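Local coordinates for peptidoglycan glycosyltransferase (Burkholderia ambifaria, PDB 5UY7), which belongs to the penicillin-binding proteins and carries a transpeptidase-type domain of the beta-lactamase clan, at residues 259-265 with 356-362. Residues are numbered along the deposited sequence.
Sequences NRILTDV and VGFPGAA
Residues 260-263 form a single helical turn, with Asn259 at the N-cap position and Asp264 the first residue to leave helical angles. Asn259 O accepts from both Leu262 N (2.8 Å) and Thr263 N (2.9 Å), and Asp264 N donates to Arg260 O (3.0 Å). Residues 356-362 run past this turn without regular structure; Gly357 (phi/psi 110/-45) and Gly360 (66/27) take positive phi, while Phe358, Pro359, Ala361 and Ala362 are extended. The nearest CA atoms across the segments are those of Thr263 and Ala362, 4.7 Å apart. One nearly straight hydrogen bond joins the two segments, from Ala362 N to Leu262 O (2.9 Å, 170°), and a water donates to both Leu262 O and Ala362 O at 2.8 Å each. In the transpeptidase-type fold the short helix rests on the central antiparallel sheet: Ile261, which does not touch 356-362, packs on strands 222-229 and 235-241, while the loop between helices 338-347 and 374-381 covers another side of the turn. Leu262 (chi1 m, chi2 139°, between wells) fills the gap, with CD1 3.5 Å from Phe358 CD2 and CD2 4.0 Å from Val356 CG2 and 4.3 Å from Ala361 CB; Phe391 of helix 390-401 touches both Leu262 and Val356. The m rotamer of Phe358 places its ring beside Leu262 and Asn259; Asn259 ND2 lies over one ring face, 4.1 Å from Phe358 CE1, while Asn259 OD1 accepts a hydrogen bond from Asn240 ND2 of the sheet. At the C-terminal end of both segments Ala362 CB sits 3.3 Å from Thr263 O and 3.5 Å from Val265 CG1; nearer the middle of the loop, Gly360 O lies 3.4 Å from Thr263 CG2.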
loop_
_atom_site.group_PDB
_atom_site.type_symbol
_atom_site.label_atom_id
_atom_site.label_comp_id
_atom_site.label_asym_id
_atom_site.label_seq_id
_atom_site.Cartn_x
_atom_site.Cartn_y
_atom_site.Cartn_z
ATOM N N ASN A 259 14.901 -9.176 10.947
ATOM C CA ASN A 259 14.497 -8.746 9.611
ATOM C C ASN A 259 13.374 -7.728 9.783
ATOM O O ASN A 259 12.202 -8.091 9.920
ATOM C CB ASN A 259 14.073 -9.943 8.766
ATOM C CG ASN A 259 13.926 -9.599 7.295
ATOM O OD1 ASN A 259 13.373 -8.562 6.942
ATOM N ND2 ASN A 259 14.436 -10.472 6.432
ATOM N N ARG A 260 13.738 -6.440 9.774
ATOM C CA ARG A 260 12.791 -5.386 10.137
ATOM C C ARG A 260 11.585 -5.335 9.204
ATOM O O ARG A 260 10.497 -4.927 9.628
ATOM C CB ARG A 260 13.499 -4.033 10.160
ATOM C CG ARG A 260 14.630 -3.967 11.175
ATOM C CD ARG A 260 15.202 -2.568 11.307
ATOM N NE ARG A 260 15.792 -2.075 10.063
ATOM C CZ ARG A 260 17.008 -2.394 9.623
ATOM N NH1 ARG A 260 17.773 -3.230 10.313
ATOM N NH2 ARG A 260 17.456 -1.885 8.485
ATOM N N ILE A 261 11.749 -5.731 7.938
ATOM C CA ILE A 261 10.611 -5.793 7.023
ATOM C C ILE A 261 9.506 -6.661 7.598
ATOM O O ILE A 261 8.314 -6.384 7.408
ATOM C CB ILE A 261 11.052 -6.319 5.642
ATOM C CG1 ILE A 261 11.980 -5.328 4.956
ATOM C CG2 ILE A 261 9.830 -6.604 4.765
ATOM C CD1 ILE A 261 12.414 -5.763 3.568
ATOM N N LEU A 262 9.877 -7.714 8.325
ATOM C CA LEU A 262 8.916 -8.638 8.904
ATOM C C LEU A 262 8.609 -8.358 10.370
ATOM O O LEU A 262 7.523 -8.713 10.844
ATOM C CB LEU A 262 9.437 -10.072 8.778
ATOM C CG LEU A 262 9.448 -10.590 7.342
ATOM C CD1 LEU A 262 10.713 -11.376 7.076
ATOM C CD2 LEU A 262 8.214 -11.446 7.105
ATOM N N THR A 263 9.523 -7.726 11.099
ATOM C CA THR A 263 9.352 -7.611 12.543
ATOM C C THR A 263 8.869 -6.243 12.997
ATOM O O THR A 263 8.214 -6.149 14.039
ATOM C CB THR A 263 10.661 -7.946 13.269
ATOM O OG1 THR A 263 11.679 -7.006 12.901
ATOM C CG2 THR A 263 11.124 -9.354 12.912
ATOM N N ASP A 264 9.157 -5.183 12.252
ATOM C CA ASP A 264 8.813 -3.838 12.695
ATOM C C ASP A 264 7.409 -3.460 12.240
ATOM O O ASP A 264 7.068 -3.593 11.058
ATOM C CB ASP A 264 9.839 -2.828 12.183
ATOM C CG ASP A 264 11.175 -2.938 12.912
ATOM O OD1 ASP A 264 11.367 -3.912 13.675
ATOM O OD2 ASP A 264 12.026 -2.049 12.732
ATOM N N VAL A 265 6.592 -2.983 13.179
ATOM C CA VAL A 265 5.230 -2.592 12.851
ATOM C C VAL A 265 5.051 -1.099 13.075
ATOM O O VAL A 265 5.750 -0.465 13.872
ATOM C CB VAL A 265 4.165 -3.388 13.637
ATOM C CG1 VAL A 265 4.321 -4.872 13.372
ATOM C CG2 VAL A 265 4.244 -3.085 15.113
ATOM N N VAL A 356 6.240 -17.486 6.745
ATOM C CA VAL A 356 7.117 -17.608 5.591
ATOM C C VAL A 356 8.488 -18.157 5.966
ATOM O O VAL A 356 9.403 -18.146 5.140
ATOM C CB VAL A 356 7.249 -16.264 4.848
ATOM C CG1 VAL A 356 5.883 -15.785 4.397
ATOM C CG2 VAL A 356 7.905 -15.224 5.736
ATOM N N GLY A 357 8.648 -18.648 7.192
ATOM C CA GLY A 357 9.892 -19.277 7.580
ATOM C C GLY A 357 10.694 -18.467 8.575
ATOM O O GLY A 357 11.213 -19.011 9.550
ATOM N N PHE A 358 10.806 -17.168 8.333
ATOM C CA PHE A 358 11.553 -16.301 9.232
ATOM C C PHE A 358 10.921 -16.329 10.620
ATOM O O PHE A 358 9.698 -16.182 10.741
ATOM C CB PHE A 358 11.572 -14.871 8.695
ATOM C CG PHE A 358 12.300 -14.728 7.387
ATOM C CD1 PHE A 358 13.684 -14.733 7.349
ATOM C CD2 PHE A 358 11.603 -14.594 6.198
ATOM C CE1 PHE A 358 14.360 -14.604 6.149
ATOM C CE2 PHE A 358 12.277 -14.461 4.995
ATOM C CZ PHE A 358 13.655 -14.465 4.972
ATOM N N PRO A 359 11.701 -16.517 11.678
ATOM C CA PRO A 359 11.121 -16.558 13.020
ATOM C C PRO A 359 10.769 -15.162 13.503
ATOM O O PRO A 359 11.343 -14.159 13.069
ATOM C CB PRO A 359 12.243 -17.171 13.866
ATOM C CG PRO A 359 13.484 -16.702 13.192
ATOM C CD PRO A 359 13.167 -16.657 11.707
ATOM N N GLY A 360 9.793 -15.111 14.402
ATOM C CA GLY A 360 9.444 -13.860 15.048
ATOM C C GLY A 360 8.863 -12.812 14.127
ATOM O O GLY A 360 9.000 -11.616 14.402
ATOM N N ALA A 361 8.220 -13.222 13.034
ATOM C CA ALA A 361 7.516 -12.255 12.204
ATOM C C ALA A 361 6.369 -11.638 12.994
ATOM O O ALA A 361 5.659 -12.326 13.734
ATOM C CB ALA A 361 6.992 -12.914 10.928
ATOM N N ALA A 362 6.192 -10.328 12.838
ATOM C CA ALA A 362 5.210 -9.601 13.628
ATOM C C ALA A 362 3.800 -9.818 13.098
ATOM O O ALA A 362 3.574 -9.875 11.886
ATOM C CB ALA A 362 5.541 -8.112 13.637
HETATM O O HOH W 1 5.064 -9.155 9.667
#